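Local coordinates for D-alanyl transferase DltD (Enterococcus faecium TX0133A04, PDB 6PFX), which probably transfers D-alanine in the D-alanylation of lipoteichoic acid, a step of cell wall biogenesis in Gram-positive bacteria, at residues Ser49-Phe54 / Asp207-Arg212. Residues are numbered along the deposited sequence; the frame is centred on the assembly and turned at random.
Sequences SRISPF and DHESKR
Three hydrogen bonds hold Ser49 OG. Two come from one guanidinium: Arg50 reaches it side-on, NE at 3.1 Å and NH1 at 2.9 Å, with the oxygen close to the guanidinium plane. The third joins the same hydroxyl to the backbone oxygen of Ser46, the serine of a probable Ser-His-Asp triad with His348 and Asp345, as expected of an SGNH hydrolase relative. Arginine suits its place because a further nitrogen, NH2, remains for a salt bridge to Glu344, while the side chain rests on His348.

Further along, the chain meets residues 207-212 by van der Waals contact alone, with no hydrogen bond across. Pro53 and Glu209 come nearest, their CA atoms 4.8 Å apart. Glu209 turns its CB toward the loop, and CG sits beside the backbone N (chi1 -59°), which lays CB and CG against the Ser52 carbonyl carbon; CG also meets Ile51 CG2 at 4.1 Å. The bend at chi2 (-67°) then carries the carboxylate to Pro53, with OE1 3.3 Å from Pro53 CD. The buried carboxylate is probably balanced in part by Arg212, whose NH1 donates to the syn lone pair of Glu209 OE1 at 2.9 Å in a salt bridge. Pro53 CG lies over one face of that guanidinium and also touches Arg212 CD at 4.0 Å. Proline thus offers a compact, rigid hydrocarbon surface to the ion pair, and its CB sits over the centre of the Phe54 ring. Before it, Ser52 OG accepts from Phe54 N at 3.1 Å in an ST turn, which suits a short hydroxyl side chain.

The contact joins the loop between strand 39-43 and helix 56-62 to residues 207-212, on helix 203-210 and the turn that follows; Val58 of helix 56-62 packs on Ile51 and Glu209, Ile229 of helix 219-233 on Pro53 and Arg212, and Trp351 and Trp354 of helix 351-365 on Phe54.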
loop_
_atom_site.group_PDB
_atom_site.type_symbol
_atom_site.label_atom_id
_atom_site.label_comp_id
_atom_site.label_asym_id
_atom_site.label_seq_id
_atom_site.Cartn_x
_atom_site.Cartn_y
_atom_site.Cartn_z
ATOM N N SER A 49 8.599 -1.597 -6.178
ATOM C CA SER A 49 9.991 -1.799 -6.555
ATOM C C SER A 49 10.172 -2.113 -8.038
ATOM O O SER A 49 11.308 -2.324 -8.477
ATOM C CB SER A 49 10.601 -2.939 -5.738
ATOM O OG SER A 49 10.100 -4.183 -6.197
ATOM N N ARG A 50 9.096 -2.149 -8.825
ATOM C CA ARG A 50 9.210 -2.515 -10.237
ATOM C C ARG A 50 9.652 -1.281 -11.025
ATOM O O ARG A 50 8.865 -0.624 -11.712
ATOM C CB ARG A 50 7.900 -3.085 -10.775
ATOM C CG ARG A 50 7.341 -4.303 -10.028
ATOM C CD ARG A 50 8.319 -5.473 -9.990
ATOM N NE ARG A 50 9.419 -5.271 -9.049
ATOM C CZ ARG A 50 10.617 -5.840 -9.162
ATOM N NH1 ARG A 50 11.555 -5.595 -8.255
ATOM N NH2 ARG A 50 10.882 -6.641 -10.188
ATOM N N ILE A 51 10.947 -0.975 -10.941
ATOM C CA ILE A 51 11.493 0.188 -11.637
ATOM C C ILE A 51 11.645 -0.146 -13.119
ATOM O O ILE A 51 12.408 -1.044 -13.493
ATOM C CB ILE A 51 12.837 0.638 -11.044
ATOM C CG1 ILE A 51 12.766 0.788 -9.521
ATOM C CG2 ILE A 51 13.275 1.977 -11.687
ATOM C CD1 ILE A 51 12.057 2.025 -9.051
ATOM N N SER A 52 10.916 0.575 -13.956
ATOM C CA SER A 52 10.965 0.498 -15.406
ATOM C C SER A 52 10.810 1.941 -15.875
ATOM O O SER A 52 10.606 2.843 -15.047
ATOM C CB SER A 52 9.813 -0.333 -15.945
ATOM O OG SER A 52 8.596 0.392 -15.895
ATOM N N PRO A 53 10.863 2.206 -17.178
ATOM C CA PRO A 53 10.664 3.590 -17.639
ATOM C C PRO A 53 9.321 4.189 -17.238
ATOM O O PRO A 53 9.196 5.421 -17.250
ATOM C CB PRO A 53 10.821 3.486 -19.165
ATOM C CG PRO A 53 11.665 2.255 -19.368
ATOM C CD PRO A 53 11.232 1.299 -18.281
ATOM N N PHE A 54 8.337 3.366 -16.836
ATOM C CA PHE A 54 6.964 3.812 -16.576
ATOM C C PHE A 54 6.616 3.897 -15.101
ATOM O O PHE A 54 5.518 4.353 -14.760
ATOM C CB PHE A 54 5.982 2.911 -17.339
ATOM C CG PHE A 54 6.422 2.697 -18.740
ATOM C CD1 PHE A 54 6.270 3.703 -19.682
ATOM C CD2 PHE A 54 7.110 1.554 -19.090
ATOM C CE1 PHE A 54 6.750 3.555 -20.964
ATOM C CE2 PHE A 54 7.586 1.389 -20.385
ATOM C CZ PHE A 54 7.412 2.391 -21.317
ATOM N N ASP A 207 17.517 6.801 -12.734
ATOM C CA ASP A 207 18.153 7.640 -13.747
ATOM C C ASP A 207 18.359 6.873 -15.050
ATOM O O ASP A 207 18.109 7.401 -16.141
ATOM C CB ASP A 207 19.505 8.151 -13.243
ATOM C CG ASP A 207 19.382 9.064 -12.035
ATOM O OD1 ASP A 207 18.247 9.308 -11.577
ATOM O OD2 ASP A 207 20.427 9.539 -11.541
ATOM N N HIS A 208 18.842 5.632 -14.958
ATOM C CA HIS A 208 19.046 4.818 -16.151
ATOM C C HIS A 208 17.750 4.656 -16.937
ATOM O O HIS A 208 17.704 4.926 -18.143
ATOM C CB HIS A 208 19.604 3.452 -15.746
ATOM C CG HIS A 208 19.835 2.528 -16.901
ATOM N ND1 HIS A 208 19.392 1.224 -16.913
ATOM C CD2 HIS A 208 20.455 2.727 -18.088
ATOM C CE1 HIS A 208 19.735 0.655 -18.056
ATOM N NE2 HIS A 208 20.379 1.547 -18.787
ATOM N N GLU A 209 16.682 4.212 -16.271
ATOM C CA GLU A 209 15.420 4.003 -16.970
ATOM C C GLU A 209 14.892 5.300 -17.570
ATOM O O GLU A 209 14.242 5.276 -18.621
ATOM C CB GLU A 209 14.397 3.369 -16.024
ATOM C CG GLU A 209 14.827 2.023 -15.429
ATOM C CD GLU A 209 14.940 0.908 -16.456
ATOM O OE1 GLU A 209 14.419 1.064 -17.578
ATOM O OE2 GLU A 209 15.554 -0.133 -16.137
ATOM N N SER A 210 15.179 6.446 -16.946
ATOM C CA SER A 210 14.660 7.700 -17.478
ATOM C C SER A 210 15.227 7.996 -18.865
ATOM O O SER A 210 14.534 8.583 -19.702
ATOM C CB SER A 210 14.964 8.858 -16.527
ATOM O OG SER A 210 16.324 9.228 -16.622
ATOM N N LYS A 211 16.473 7.588 -19.131
ATOM C CA LYS A 211 17.095 7.858 -20.423
ATOM C C LYS A 211 16.405 7.139 -21.576
ATOM O O LYS A 211 16.645 7.477 -22.742
ATOM C CB LYS A 211 18.562 7.423 -20.387
ATOM C CG LYS A 211 19.427 8.203 -19.414
ATOM C CD LYS A 211 20.855 7.673 -19.423
ATOM C CE LYS A 211 21.744 8.444 -18.463
ATOM N NZ LYS A 211 23.125 7.882 -18.426
ATOM N N ARG A 212 15.565 6.150 -21.285
ATOM C CA ARG A 212 14.885 5.402 -22.334
ATOM C C ARG A 212 13.625 6.095 -22.821
ATOM O O ARG A 212 13.059 5.669 -23.832
ATOM C CB ARG A 212 14.567 3.999 -21.821
ATOM C CG ARG A 212 15.794 3.312 -21.241
ATOM C CD ARG A 212 15.432 2.018 -20.570
ATOM N NE ARG A 212 15.000 1.022 -21.539
ATOM C CZ ARG A 212 14.552 -0.185 -21.215
ATOM N NH1 ARG A 212 14.465 -0.543 -19.943
ATOM N NH2 ARG A 212 14.184 -1.030 -22.167
#